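Local coordinates for protein cysteine desulfurase (Fervidobacterium islandicum, PDB 6A6E) that probably catalyses the pyridoxal-phosphate-dependent removal of sulfur from L-cysteine, as the SufS cysteine desulfurase of a sulfur-mobilising (Suf) system, at residues I18-F22 with L403-K407; F56-S62 with H289-V294; K236-P240 with T299-L303. All coordinates share one frame; numbering follows the deposited sequence.

Interaction 1 (I18-F22 with L403-K407); sequences ILNDF and LYNTK
Y404 meets L19 with its CB and F22 with CB and one edge of its ring, so it serves to trace the contact outward from the backbone. Its CB lies 4.0 Å from CD1 of L19, which itself comes within 3.5 Å of the Y404 carbonyl oxygen. From there CG sits between the backbone N and the carbonyl carbon (chi1 40°), a setting that sends the ring across F22. CD2 then lies over the centre of the F22 ring, 3.4 Å above its plane. The planes stand at 58°, an edge-to-face pair with the edge of Y404 toward the face of F22. CE2 follows, 3.8 Å from CE2 of F22, and the hydroxyl ends at the side chain of N39 and the backbone N of L44, both hydrogen-bonded to it. Beside the rings, I18 CG2 packs 3.9 Å from L403 CG, the two side chains crossing at about a right angle. A leucine in place of F22 takes away the face under Y404 CD2, and would probably leave a gap there and the tyrosine ring less firmly held. The contact is largely apolar, so hydrophobic burial probably does most to hold helix 12-20 and the residues just after it against the loop preceding helix 407-423.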
ATOM      1  N   ILE A  18     -14.717  -0.387 -26.020  1.00 29.02           N
ATOM      2  CA  ILE A  18     -13.547  -0.240 -25.169  1.00 28.67           C
ATOM      3  C   ILE A  18     -13.239   1.221 -24.861  1.00 31.37           C
ATOM      4  O   ILE A  18     -13.214   1.605 -23.690  1.00 28.21           O
ATOM      5  CB  ILE A  18     -12.369  -0.983 -25.750  1.00 26.46           C
ATOM      6  CG1 ILE A  18     -12.688  -2.484 -25.700  1.00 25.28           C
ATOM      7  CG2 ILE A  18     -11.090  -0.630 -24.989  1.00 27.16           C
ATOM      8  CD1 ILE A  18     -11.759  -3.347 -26.566  1.00 24.84           C
ATOM      9  N   LEU A  19     -13.070   2.065 -25.887  1.00 27.93           N
ATOM     10  CA  LEU A  19     -12.785   3.450 -25.648  1.00 27.41           C
ATOM     11  C   LEU A  19     -13.845   4.103 -24.775  1.00 28.77           C
ATOM     12  O   LEU A  19     -13.530   4.974 -23.918  1.00 27.60           O
ATOM     13  CB  LEU A  19     -12.624   4.222 -26.971  1.00 31.26           C
ATOM     14  CG  LEU A  19     -11.288   4.274 -27.730  1.00 34.21           C
ATOM     15  CD1 LEU A  19     -10.400   3.078 -27.523  1.00 36.95           C
ATOM     16  CD2 LEU A  19     -11.564   4.471 -29.229  1.00 39.73           C
ATOM     17  N   ASN A  20     -15.103   3.711 -24.934  1.00 26.79           N
ATOM     18  CA  ASN A  20     -16.118   4.347 -24.096  1.00 30.14           C
ATOM     19  C   ASN A  20     -16.003   3.957 -22.601  1.00 26.33           C
ATOM     20  O   ASN A  20     -16.599   4.582 -21.770  1.00 25.62           O
ATOM     21  CB  ASN A  20     -17.543   4.082 -24.637  1.00 34.33           C
ATOM     22  CG  ASN A  20     -17.915   5.021 -25.813  1.00 46.21           C
ATOM     23  OD1 ASN A  20     -17.285   6.094 -26.030  1.00 47.80           O
ATOM     24  ND2 ASN A  20     -18.946   4.609 -26.599  1.00 45.88           N
ATOM     25  N   ASP A  21     -15.254   2.908 -22.286  1.00 27.36           N
ATOM     26  CA  ASP A  21     -15.021   2.485 -20.891  1.00 27.49           C
ATOM     27  C   ASP A  21     -14.100   3.472 -20.136  1.00 27.03           C
ATOM     28  O   ASP A  21     -14.057   3.403 -18.912  1.00 29.77           O
ATOM     29  CB  ASP A  21     -14.373   1.099 -20.862  1.00 26.46           C
ATOM     30  CG  ASP A  21     -15.331  -0.012 -21.235  1.00 27.82           C
ATOM     31  OD1 ASP A  21     -16.485   0.133 -20.860  1.00 27.83           O
ATOM     32  OD2 ASP A  21     -14.902  -1.033 -21.820  1.00 25.21           O
ATOM     33  N   PHE A  22     -13.377   4.366 -20.845  1.00 24.80           N
ATOM     34  CA  PHE A  22     -12.377   5.271 -20.225  1.00 24.57           C
ATOM     35  C   PHE A  22     -12.753   6.731 -20.276  1.00 23.87           C
ATOM     36  O   PHE A  22     -12.416   7.418 -21.225  1.00 24.36           O
ATOM     37  CB  PHE A  22     -11.035   5.038 -20.864  1.00 22.26           C
ATOM     38  CG  PHE A  22     -10.571   3.655 -20.680  1.00 23.89           C
ATOM     39  CD1 PHE A  22     -10.965   2.667 -21.580  1.00 23.67           C
ATOM     40  CD2 PHE A  22      -9.856   3.272 -19.532  1.00 22.72           C
ATOM     41  CE1 PHE A  22     -10.616   1.341 -21.402  1.00 22.34           C
ATOM     42  CE2 PHE A  22      -9.465   1.927 -19.371  1.00 22.79           C
ATOM     43  CZ  PHE A  22      -9.872   0.950 -20.291  1.00 24.40           C
ATOM     44  N   LEU A 403      -4.096  -0.156 -24.270  1.00 22.20           N
ATOM     45  CA  LEU A 403      -5.302  -0.728 -24.820  1.00 20.69           C
ATOM     46  C   LEU A 403      -6.191   0.229 -25.606  1.00 22.64           C
ATOM     47  O   LEU A 403      -6.633  -0.097 -26.730  1.00 25.44           O
ATOM     48  CB  LEU A 403      -6.150  -1.304 -23.663  1.00 22.77           C
ATOM     49  CG  LEU A 403      -7.508  -1.869 -24.031  1.00 21.68           C
ATOM     50  CD1 LEU A 403      -7.280  -2.989 -25.027  1.00 23.59           C
ATOM     51  CD2 LEU A 403      -8.270  -2.395 -22.845  1.00 22.29           C
ATOM     52  N   TYR A 404      -6.482   1.375 -24.985  1.00 22.61           N
ATOM     53  CA  TYR A 404      -7.411   2.366 -25.445  1.00 21.80           C
ATOM     54  C   TYR A 404      -6.714   3.378 -26.431  1.00 21.62           C
ATOM     55  O   TYR A 404      -7.295   4.407 -26.771  1.00 25.59           O
ATOM     56  CB  TYR A 404      -8.051   3.128 -24.228  1.00 22.50           C
ATOM     57  CG  TYR A 404      -7.017   3.410 -23.118  1.00 22.41           C
ATOM     58  CD1 TYR A 404      -5.917   4.265 -23.346  1.00 22.23           C
ATOM     59  CD2 TYR A 404      -7.084   2.740 -21.899  1.00 21.55           C
ATOM     60  CE1 TYR A 404      -4.933   4.468 -22.382  1.00 21.60           C
ATOM     61  CE2 TYR A 404      -6.086   2.901 -20.909  1.00 20.19           C
ATOM     62  CZ  TYR A 404      -5.024   3.763 -21.151  1.00 21.13           C
ATOM     63  OH  TYR A 404      -4.058   3.901 -20.227  1.00 19.75           O
ATOM     64  N   ASN A 405      -5.491   3.134 -26.836  1.00 19.93           N
ATOM     65  CA  ASN A 405      -4.863   3.994 -27.844  1.00 23.24           C
ATOM     66  C   ASN A 405      -5.198   3.525 -29.282  1.00 24.30           C
ATOM     67  O   ASN A 405      -5.592   2.384 -29.505  1.00 25.01           O
ATOM     68  CB  ASN A 405      -3.339   4.087 -27.676  1.00 20.53           C
ATOM     69  CG  ASN A 405      -2.925   4.905 -26.461  1.00 21.77           C
ATOM     70  OD1 ASN A 405      -2.162   4.396 -25.613  1.00 24.03           O
ATOM     71  ND2 ASN A 405      -3.422   6.165 -26.345  1.00 21.81           N
ATOM     72  N   THR A 406      -5.058   4.438 -30.233  1.00 27.79           N
ATOM     73  CA  THR A 406      -5.375   4.197 -31.655  1.00 29.71           C
ATOM     74  C   THR A 406      -4.234   4.627 -32.552  1.00 29.26           C
ATOM     75  O   THR A 406      -3.284   5.305 -32.126  1.00 24.40           O
ATOM     76  CB  THR A 406      -6.631   4.987 -32.097  1.00 31.36           C
ATOM     77  OG1 THR A 406      -6.343   6.392 -32.091  1.00 34.34           O
ATOM     78  CG2 THR A 406      -7.828   4.658 -31.195  1.00 29.46           C
ATOM     79  N   LYS A 407      -4.300   4.221 -33.806  1.00 28.87           N
ATOM     80  CA  LYS A 407      -3.340   4.723 -34.764  1.00 30.29           C
ATOM     81  C   LYS A 407      -3.504   6.183 -34.986  1.00 26.20           C
ATOM     82  O   LYS A 407      -2.530   6.888 -35.172  1.00 24.57           O
ATOM     83  CB  LYS A 407      -3.462   3.982 -36.075  1.00 36.07           C
ATOM     84  CG  LYS A 407      -2.798   2.633 -35.970  1.00 38.31           C
ATOM     85  CD  LYS A 407      -3.008   1.844 -37.242  1.00 42.27           C
ATOM     86  CE  LYS A 407      -2.071   0.659 -37.305  1.00 43.39           C
ATOM     87  NZ  LYS A 407      -2.866  -0.468 -37.836  1.00 48.55           N
TER

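Interaction 2 (F56-S62 with H289-V294); sequences FYLYHYS and HITGAV
The T291 side chain of one helix sits over a face of the Y57 ring on another, and the conformations of both make this possible. Its CG2 stands anti to the backbone N and lies 3.7 Å from the Y57 ring centroid, 15° off the ring normal, a CH-pi contact. The other branch, OG1, lies over the same ring near CE1, at 3.1 Å. Y57 itself holds an unusual chi1 of -94°, away from the staggered positions. T291 OG1 also lies in the plane of the F56 ring at its edge, 3.5 Å from F56 CE2. The oxygen is buried by this contact and has no polar partner anywhere in the model. F56 carries its CG anti to the backbone N (chi1 -178°), which directs the ring toward the second helix: V294 CG2 comes over one face, 4.2 Å from the centroid, while I290 CG2 approaches F56 CE2 obliquely at 4.1 Å.

The end of helix 47-59 is thus pressed onto the start of helix 290-306, in a class-V aminotransferase fold that forms a dimer. The second subunit also reaches this contact: its T241 hydrogen-bonds through its backbone N to the Y57 hydroxyl, and through OG1 to both H289 ND1 and the backbone N of T291.

Beyond the helix end the chain turns, and the Y61 ring crosses T291 at about a right angle, CD1 4.0 Å from OG1. The Y61 hydroxyl is hydrogen-bonded to S42 OG of the second subunit. I290 reaches the turn as well, its CD1 lying 4.0 Å from the S62 carbonyl oxygen, while S62 OG donates a hydrogen bond to the Y61 backbone O.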
ATOM      1  N   PHE A  56     -18.188  -2.394  -3.721  1.00 17.98           N
ATOM      2  CA  PHE A  56     -17.525  -3.121  -2.694  1.00 17.10           C
ATOM      3  C   PHE A  56     -17.284  -2.259  -1.422  1.00 15.86           C
ATOM      4  O   PHE A  56     -17.686  -2.660  -0.338  1.00 15.10           O
ATOM      5  CB  PHE A  56     -16.219  -3.731  -3.214  1.00 17.36           C
ATOM      6  CG  PHE A  56     -15.513  -4.546  -2.173  1.00 17.11           C
ATOM      7  CD1 PHE A  56     -15.925  -5.850  -1.903  1.00 18.01           C
ATOM      8  CD2 PHE A  56     -14.483  -3.998  -1.420  1.00 17.44           C
ATOM      9  CE1 PHE A  56     -15.285  -6.615  -0.895  1.00 17.52           C
ATOM     10  CE2 PHE A  56     -13.839  -4.741  -0.441  1.00 16.33           C
ATOM     11  CZ  PHE A  56     -14.251  -6.065  -0.194  1.00 18.43           C
ATOM     12  N   TYR A  57     -16.707  -1.061  -1.576  1.00 15.88           N
ATOM     13  CA  TYR A  57     -16.475  -0.140  -0.460  1.00 16.44           C
ATOM     14  C   TYR A  57     -17.751   0.204   0.268  1.00 17.20           C
ATOM     15  O   TYR A  57     -17.746   0.387   1.514  1.00 17.01           O
ATOM     16  CB  TYR A  57     -15.835   1.191  -0.937  1.00 16.67           C
ATOM     17  CG  TYR A  57     -14.302   1.332  -0.904  1.00 17.87           C
ATOM     18  CD1 TYR A  57     -13.549   0.966   0.223  1.00 18.85           C
ATOM     19  CD2 TYR A  57     -13.604   1.914  -1.979  1.00 19.23           C
ATOM     20  CE1 TYR A  57     -12.172   1.126   0.249  1.00 18.01           C
ATOM     21  CE2 TYR A  57     -12.226   2.097  -1.943  1.00 18.98           C
ATOM     22  CZ  TYR A  57     -11.529   1.710  -0.793  1.00 18.53           C
ATOM     23  OH  TYR A  57     -10.188   1.852  -0.757  1.00 18.85           O
ATOM     24  N   LEU A  58     -18.844   0.387  -0.500  1.00 16.30           N
ATOM     25  CA  LEU A  58     -20.055   0.971   0.098  1.00 17.58           C
ATOM     26  C   LEU A  58     -20.963  -0.126   0.683  1.00 17.39           C
ATOM     27  O   LEU A  58     -21.665   0.142   1.619  1.00 20.36           O
ATOM     28  CB  LEU A  58     -20.826   1.856  -0.898  1.00 18.59           C
ATOM     29  CG  LEU A  58     -20.127   3.149  -1.319  1.00 21.22           C
ATOM     30  CD1 LEU A  58     -20.892   3.882  -2.413  1.00 22.26           C
ATOM     31  CD2 LEU A  58     -19.887   4.051  -0.086  1.00 21.59           C
ATOM     32  N   TYR A  59     -20.928  -1.341   0.154  1.00 18.29           N
ATOM     33  CA  TYR A  59     -21.904  -2.368   0.548  1.00 19.13           C
ATOM     34  C   TYR A  59     -21.323  -3.706   1.040  1.00 20.79           C
ATOM     35  O   TYR A  59     -22.065  -4.499   1.687  1.00 21.05           O
ATOM     36  CB  TYR A  59     -22.909  -2.630  -0.605  1.00 21.17           C
ATOM     37  CG  TYR A  59     -23.812  -1.424  -0.974  1.00 21.65           C
ATOM     38  CD1 TYR A  59     -24.902  -1.055  -0.163  1.00 26.17           C
ATOM     39  CD2 TYR A  59     -23.559  -0.658  -2.079  1.00 22.73           C
ATOM     40  CE1 TYR A  59     -25.732   0.053  -0.482  1.00 24.40           C
ATOM     41  CE2 TYR A  59     -24.405   0.423  -2.437  1.00 25.58           C
ATOM     42  CZ  TYR A  59     -25.488   0.767  -1.619  1.00 25.62           C
ATOM     43  OH  TYR A  59     -26.291   1.839  -1.928  1.00 28.61           O
ATOM     44  N   HIS A  60     -20.050  -3.984   0.766  1.00 16.86           N
ATOM     45  CA  HIS A  60     -19.513  -5.325   1.062  1.00 18.58           C
ATOM     46  C   HIS A  60     -18.228  -5.304   1.880  1.00 16.69           C
ATOM     47  O   HIS A  60     -17.459  -6.204   1.814  1.00 15.11           O
ATOM     48  CB  HIS A  60     -19.321  -6.117  -0.194  1.00 18.52           C
ATOM     49  CG  HIS A  60     -20.600  -6.274  -0.962  1.00 21.28           C
ATOM     50  ND1 HIS A  60     -21.614  -7.106  -0.539  1.00 21.61           N
ATOM     51  CD2 HIS A  60     -21.082  -5.604  -2.042  1.00 23.58           C
ATOM     52  CE1 HIS A  60     -22.639  -6.983  -1.364  1.00 24.01           C
ATOM     53  NE2 HIS A  60     -22.351  -6.070  -2.277  1.00 21.33           N
ATOM     54  N   TYR A  61     -18.045  -4.266   2.662  1.00 17.02           N
ATOM     55  CA  TYR A  61     -16.707  -3.945   3.195  1.00 18.24           C
ATOM     56  C   TYR A  61     -16.621  -4.134   4.694  1.00 17.01           C
ATOM     57  O   TYR A  61     -17.510  -3.728   5.408  1.00 16.95           O
ATOM     58  CB  TYR A  61     -16.348  -2.493   2.858  1.00 19.07           C
ATOM     59  CG  TYR A  61     -15.060  -2.111   3.522  1.00 20.98           C
ATOM     60  CD1 TYR A  61     -13.854  -2.430   2.925  1.00 21.88           C
ATOM     61  CD2 TYR A  61     -15.034  -1.587   4.806  1.00 19.42           C
ATOM     62  CE1 TYR A  61     -12.664  -2.147   3.552  1.00 22.38           C
ATOM     63  CE2 TYR A  61     -13.851  -1.319   5.438  1.00 19.99           C
ATOM     64  CZ  TYR A  61     -12.671  -1.592   4.783  1.00 21.99           C
ATOM     65  OH  TYR A  61     -11.452  -1.355   5.368  1.00 24.77           O
ATOM     66  N   SER A  62     -15.538  -4.752   5.143  1.00 16.74           N
ATOM     67  CA  SER A  62     -15.114  -4.801   6.514  1.00 17.05           C
ATOM     68  C   SER A  62     -13.721  -5.377   6.505  1.00 15.35           C
ATOM     69  O   SER A  62     -13.252  -5.774   5.489  1.00 15.18           O
ATOM     70  CB  SER A  62     -15.948  -5.775   7.355  1.00 21.71           C
ATOM     71  OG  SER A  62     -17.141  -5.201   7.765  1.00 28.36           O
ATOM     72  N   HIS A 289      -4.305  -3.813   1.203  1.00 13.39           N
ATOM     73  CA  HIS A 289      -5.181  -2.968   0.389  1.00 13.21           C
ATOM     74  C   HIS A 289      -6.327  -3.807  -0.133  1.00 13.85           C
ATOM     75  O   HIS A 289      -6.368  -4.193  -1.306  1.00 13.73           O
ATOM     76  CB  HIS A 289      -4.406  -2.248  -0.720  1.00 12.71           C
ATOM     77  CG  HIS A 289      -5.211  -1.267  -1.513  1.00 12.94           C
ATOM     78  ND1 HIS A 289      -6.494  -0.907  -1.166  1.00 12.44           N
ATOM     79  CD2 HIS A 289      -4.880  -0.514  -2.598  1.00 11.68           C
ATOM     80  CE1 HIS A 289      -6.903   0.045  -1.995  1.00 13.56           C
ATOM     81  NE2 HIS A 289      -5.966   0.251  -2.900  1.00 11.92           N
ATOM     82  N   ILE A 290      -7.269  -4.068   0.772  1.00 13.60           N
ATOM     83  CA  ILE A 290      -8.314  -5.043   0.540  1.00 14.29           C
ATOM     84  C   ILE A 290      -9.081  -4.677  -0.729  1.00 15.19           C
ATOM     85  O   ILE A 290      -9.274  -5.508  -1.596  1.00 13.38           O
ATOM     86  CB  ILE A 290      -9.317  -5.119   1.715  1.00 14.50           C
ATOM     87  CG1 ILE A 290      -8.613  -5.582   3.020  1.00 13.87           C
ATOM     88  CG2 ILE A 290     -10.456  -6.059   1.417  1.00 14.47           C
ATOM     89  CD1 ILE A 290      -9.504  -5.246   4.200  1.00 13.90           C
ATOM     90  N   THR A 291      -9.500  -3.422  -0.850  1.00 14.65           N
ATOM     91  CA  THR A 291     -10.287  -3.060  -1.971  1.00 14.76           C
ATOM     92  C   THR A 291      -9.443  -2.956  -3.243  1.00 15.14           C
ATOM     93  O   THR A 291      -9.960  -3.129  -4.377  1.00 13.44           O
ATOM     94  CB  THR A 291     -11.006  -1.720  -1.687  1.00 17.25           C
ATOM     95  OG1 THR A 291     -11.827  -1.890  -0.510  1.00 17.29           O
ATOM     96  CG2 THR A 291     -11.822  -1.315  -2.914  1.00 18.14           C
ATOM     97  N   GLY A 292      -8.155  -2.656  -3.098  1.00 15.85           N
ATOM     98  CA  GLY A 292      -7.224  -2.599  -4.254  1.00 15.31           C
ATOM     99  C   GLY A 292      -7.026  -3.984  -4.863  1.00 15.45           C
ATOM    100  O   GLY A 292      -7.020  -4.151  -6.094  1.00 12.56           O
ATOM    101  N   ALA A 293      -6.890  -4.967  -3.988  1.00 15.11           N
ATOM    102  CA  ALA A 293      -6.807  -6.364  -4.413  1.00 14.69           C
ATOM    103  C   ALA A 293      -8.108  -6.808  -5.175  1.00 15.43           C
ATOM    104  O   ALA A 293      -8.050  -7.333  -6.258  1.00 13.93           O
ATOM    105  CB  ALA A 293      -6.572  -7.232  -3.232  1.00 14.53           C
ATOM    106  N   VAL A 294      -9.258  -6.560  -4.580  1.00 16.29           N
ATOM    107  CA  VAL A 294     -10.547  -6.877  -5.182  1.00 16.18           C
ATOM    108  C   VAL A 294     -10.682  -6.148  -6.525  1.00 16.84           C
ATOM    109  O   VAL A 294     -11.097  -6.732  -7.512  1.00 16.65           O
ATOM    110  CB  VAL A 294     -11.720  -6.509  -4.240  1.00 16.74           C
ATOM    111  CG1 VAL A 294     -13.085  -6.646  -4.926  1.00 15.76           C
ATOM    112  CG2 VAL A 294     -11.730  -7.417  -3.054  1.00 17.11           C
TER

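Interaction 3 (K236-P240 with T299-L303); sequences KILGP and TIDYL. With PLP (pyridoxal-5'-phosphate), chain E.
L238 and I237 share the side chain of L303 between them, one methyl each. L303 CD1 lies 3.6 Å from I237 CG1, and CD2 lies 3.8 Å from L238 CD1; both pairs meet at a slant. That same L238 CD1 reaches Y302, at 4.0 Å from CE2, with the leucine and the tyrosine side chains at about a right angle. A helical turn upstream, the T299 methyl CG2 packs 3.7 Å from L238 CB, and its OG1 faces the backbone of G239, 3.8 Å from CA. This hydroxyl is engaged within its own helix by the carbonyl of G295.

The second shell fixes the loop. L238 takes a backbone conformation in the left-handed region (phi 69°), its N bonded to T43 OG1, while the G239 carbonyl accepts a bond from K45 NZ. P240, at the loop's end, packs on Y57 of the second subunit.

K236, just before these residues, points the other way. Its chain is extended beyond CG, and NZ is joined covalently to C4A of pyridoxal-5'-phosphate, 1.3 Å away. The cofactor is further hydrogen-bonded to T104, Q213, S233 and H235, and to T287 of the second subunit. Seated on helix 290-306, the loop carries the lysine-bound cofactor (internal aldimine) site characteristic of fold type I PLP enzymes.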
ATOM      1  N   LYS A 236      -0.411   0.016 -13.432  1.00 14.63           N
ATOM      2  CA  LYS A 236       0.020  -0.116 -14.801  1.00 16.52           C
ATOM      3  C   LYS A 236      -0.769  -1.078 -15.689  1.00 15.82           C
ATOM      4  O   LYS A 236      -0.528  -1.104 -16.905  1.00 13.83           O
ATOM      5  CB  LYS A 236       1.523  -0.412 -14.917  1.00 17.84           C
ATOM      6  CG  LYS A 236       2.377   0.780 -14.460  1.00 20.37           C
ATOM      7  CD  LYS A 236       3.863   0.522 -14.687  1.00 22.11           C
ATOM      8  CE  LYS A 236       4.687   1.619 -14.061  1.00 24.85           C
ATOM      9  NZ  LYS A 236       6.135   1.244 -14.140  1.00 22.23           N
ATOM     10  N   ILE A 237      -1.763  -1.763 -15.113  1.00 16.23           N
ATOM     11  CA  ILE A 237      -2.629  -2.642 -15.849  1.00 16.98           C
ATOM     12  C   ILE A 237      -4.091  -2.262 -15.679  1.00 17.29           C
ATOM     13  O   ILE A 237      -4.931  -3.134 -15.379  1.00 17.87           O
ATOM     14  CB  ILE A 237      -2.289  -4.111 -15.470  1.00 17.51           C
ATOM     15  CG1 ILE A 237      -3.004  -5.109 -16.395  1.00 18.98           C
ATOM     16  CG2 ILE A 237      -2.544  -4.431 -14.018  1.00 18.06           C
ATOM     17  CD1 ILE A 237      -2.580  -6.570 -16.222  1.00 21.49           C
ATOM     18  N   LEU A 238      -4.400  -0.968 -15.763  1.00 15.68           N
ATOM     19  CA  LEU A 238      -5.750  -0.434 -15.534  1.00 17.36           C
ATOM     20  C   LEU A 238      -6.238  -0.501 -14.102  1.00 19.59           C
ATOM     21  O   LEU A 238      -7.356  -0.090 -13.799  1.00 19.35           O
ATOM     22  CB  LEU A 238      -6.812  -1.118 -16.431  1.00 18.25           C
ATOM     23  CG  LEU A 238      -6.488  -1.281 -17.902  1.00 19.85           C
ATOM     24  CD1 LEU A 238      -7.585  -2.099 -18.547  1.00 22.53           C
ATOM     25  CD2 LEU A 238      -6.429   0.079 -18.572  1.00 21.24           C
ATOM     26  N   GLY A 239      -5.376  -0.915 -13.178  1.00 20.33           N
ATOM     27  CA  GLY A 239      -5.819  -1.194 -11.828  1.00 18.13           C
ATOM     28  C   GLY A 239      -5.714  -0.069 -10.848  1.00 16.68           C
ATOM     29  O   GLY A 239      -5.201   1.017 -11.162  1.00 17.14           O
ATOM     30  N   PRO A 240      -6.209  -0.313  -9.648  1.00 15.20           N
ATOM     31  CA  PRO A 240      -6.101   0.630  -8.544  1.00 14.25           C
ATOM     32  C   PRO A 240      -4.665   0.987  -8.234  1.00 14.74           C
ATOM     33  O   PRO A 240      -3.752   0.247  -8.566  1.00 15.32           O
ATOM     34  CB  PRO A 240      -6.747  -0.108  -7.358  1.00 14.76           C
ATOM     35  CG  PRO A 240      -7.371  -1.384  -7.872  1.00 14.72           C
ATOM     36  CD  PRO A 240      -6.708  -1.654  -9.207  1.00 15.26           C
ATOM     37  N   THR A 299     -10.246  -5.819 -12.581  1.00 19.70           N
ATOM     38  CA  THR A 299      -9.465  -5.427 -13.747  1.00 20.52           C
ATOM     39  C   THR A 299      -9.063  -6.605 -14.607  1.00 20.96           C
ATOM     40  O   THR A 299      -9.223  -6.602 -15.847  1.00 22.37           O
ATOM     41  CB  THR A 299      -8.225  -4.639 -13.276  1.00 23.02           C
ATOM     42  OG1 THR A 299      -8.681  -3.535 -12.469  1.00 23.29           O
ATOM     43  CG2 THR A 299      -7.413  -4.158 -14.373  1.00 22.00           C
ATOM     44  N   ILE A 300      -8.565  -7.635 -13.968  1.00 20.07           N
ATOM     45  CA  ILE A 300      -8.253  -8.858 -14.663  1.00 20.57           C
ATOM     46  C   ILE A 300      -9.539  -9.463 -15.280  1.00 23.91           C
ATOM     47  O   ILE A 300      -9.463  -9.935 -16.420  1.00 21.19           O
ATOM     48  CB  ILE A 300      -7.520  -9.844 -13.748  1.00 21.08           C
ATOM     49  CG1 ILE A 300      -6.105  -9.330 -13.443  1.00 21.35           C
ATOM     50  CG2 ILE A 300      -7.330 -11.205 -14.398  1.00 22.34           C
ATOM     51  CD1 ILE A 300      -5.471 -10.125 -12.331  1.00 22.04           C
ATOM     52  N   ASP A 301     -10.691  -9.480 -14.567  1.00 20.25           N
ATOM     53  CA  ASP A 301     -11.904  -9.953 -15.213  1.00 21.27           C
ATOM     54  C   ASP A 301     -12.223  -9.144 -16.487  1.00 22.67           C
ATOM     55  O   ASP A 301     -12.655  -9.714 -17.490  1.00 22.06           O
ATOM     56  CB  ASP A 301     -13.161  -9.894 -14.324  1.00 23.30           C
ATOM     57  CG  ASP A 301     -13.087 -10.807 -13.083  1.00 21.86           C
ATOM     58  OD1 ASP A 301     -12.317 -11.808 -13.084  1.00 22.83           O
ATOM     59  OD2 ASP A 301     -13.823 -10.506 -12.127  1.00 21.23           O
ATOM     60  N   TYR A 302     -12.071  -7.834 -16.429  1.00 21.41           N
ATOM     61  CA  TYR A 302     -12.303  -6.973 -17.588  1.00 21.73           C
ATOM     62  C   TYR A 302     -11.383  -7.316 -18.773  1.00 21.53           C
ATOM     63  O   TYR A 302     -11.832  -7.501 -19.938  1.00 21.21           O
ATOM     64  CB  TYR A 302     -12.146  -5.531 -17.183  1.00 22.74           C
ATOM     65  CG  TYR A 302     -12.251  -4.535 -18.301  1.00 22.68           C
ATOM     66  CD1 TYR A 302     -13.482  -4.128 -18.780  1.00 24.22           C
ATOM     67  CD2 TYR A 302     -11.115  -3.988 -18.874  1.00 22.36           C
ATOM     68  CE1 TYR A 302     -13.576  -3.186 -19.812  1.00 24.02           C
ATOM     69  CE2 TYR A 302     -11.187  -3.097 -19.932  1.00 23.56           C
ATOM     70  CZ  TYR A 302     -12.420  -2.686 -20.395  1.00 25.72           C
ATOM     71  OH  TYR A 302     -12.482  -1.765 -21.438  1.00 27.22           O
ATOM     72  N   LEU A 303     -10.104  -7.459 -18.509  1.00 21.64           N
ATOM     73  CA  LEU A 303      -9.191  -7.790 -19.553  1.00 22.82           C
ATOM     74  C   LEU A 303      -9.534  -9.156 -20.170  1.00 26.46           C
ATOM     75  O   LEU A 303      -9.385  -9.338 -21.364  1.00 25.49           O
ATOM     76  CB  LEU A 303      -7.760  -7.779 -19.053  1.00 25.35           C
ATOM     77  CG  LEU A 303      -7.202  -6.393 -18.655  1.00 27.42           C
ATOM     78  CD1 LEU A 303      -5.879  -6.576 -17.939  1.00 27.91           C
ATOM     79  CD2 LEU A 303      -6.995  -5.587 -19.900  1.00 28.26           C
TER
HETATM   80  N1  PLP E 501      10.136  -1.308 -13.001  1.00 19.48           N
HETATM   81  C2  PLP E 501       9.692  -0.990 -14.189  1.00 20.85           C
HETATM   82  C2A PLP E 501      10.347  -1.538 -15.412  1.00 22.09           C
HETATM   83  C3  PLP E 501       8.571  -0.053 -14.257  1.00 19.44           C
HETATM   84  O3  PLP E 501       8.134   0.302 -15.453  1.00 26.25           O
HETATM   85  C4  PLP E 501       7.938   0.436 -13.034  1.00 19.60           C
HETATM   86  C4A PLP E 501       6.765   1.290 -13.020  1.00 18.76           C
HETATM   87  C5  PLP E 501       8.544   0.040 -11.759  1.00 19.01           C
HETATM   88  C6  PLP E 501       9.606  -0.808 -11.849  1.00 19.13           C
HETATM   89  C5A PLP E 501       8.035   0.559 -10.410  1.00 19.80           C
HETATM   90  O4P PLP E 501       6.649   0.480 -10.112  1.00 18.93           O
HETATM   91  P   PLP E 501       5.890   1.203  -8.874  1.00 19.91           P
HETATM   92  O1P PLP E 501       6.396   0.633  -7.609  1.00 17.09           O
HETATM   93  O2P PLP E 501       6.175   2.652  -9.143  1.00 20.06           O
HETATM   94  O3P PLP E 501       4.482   0.775  -9.157  1.00 18.36           O

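Overall arrangement
Helix 290-306 ties two of the contacts together: interaction 2 uses its start and interaction 3 its later turns, their centres about 16 Å apart and touching where the G292 carbonyl oxygen meets P240 CG at 3.3 Å. Interaction 1 lies about 14 Å from interaction 3 between centres and joins it through a probable hydrogen bond between D21 OD2 and the Y302 hydroxyl and through F22 and Y404 packing on L238. Interactions 1 and 2 are about 27 Å apart between centres and do not touch. Along the chain, both others are nested within the loop closed by interaction 1, and their own segments alternate. The chain's N-terminal part and the dimer-facing helices are thus connected through interaction 3, which touches both of the others.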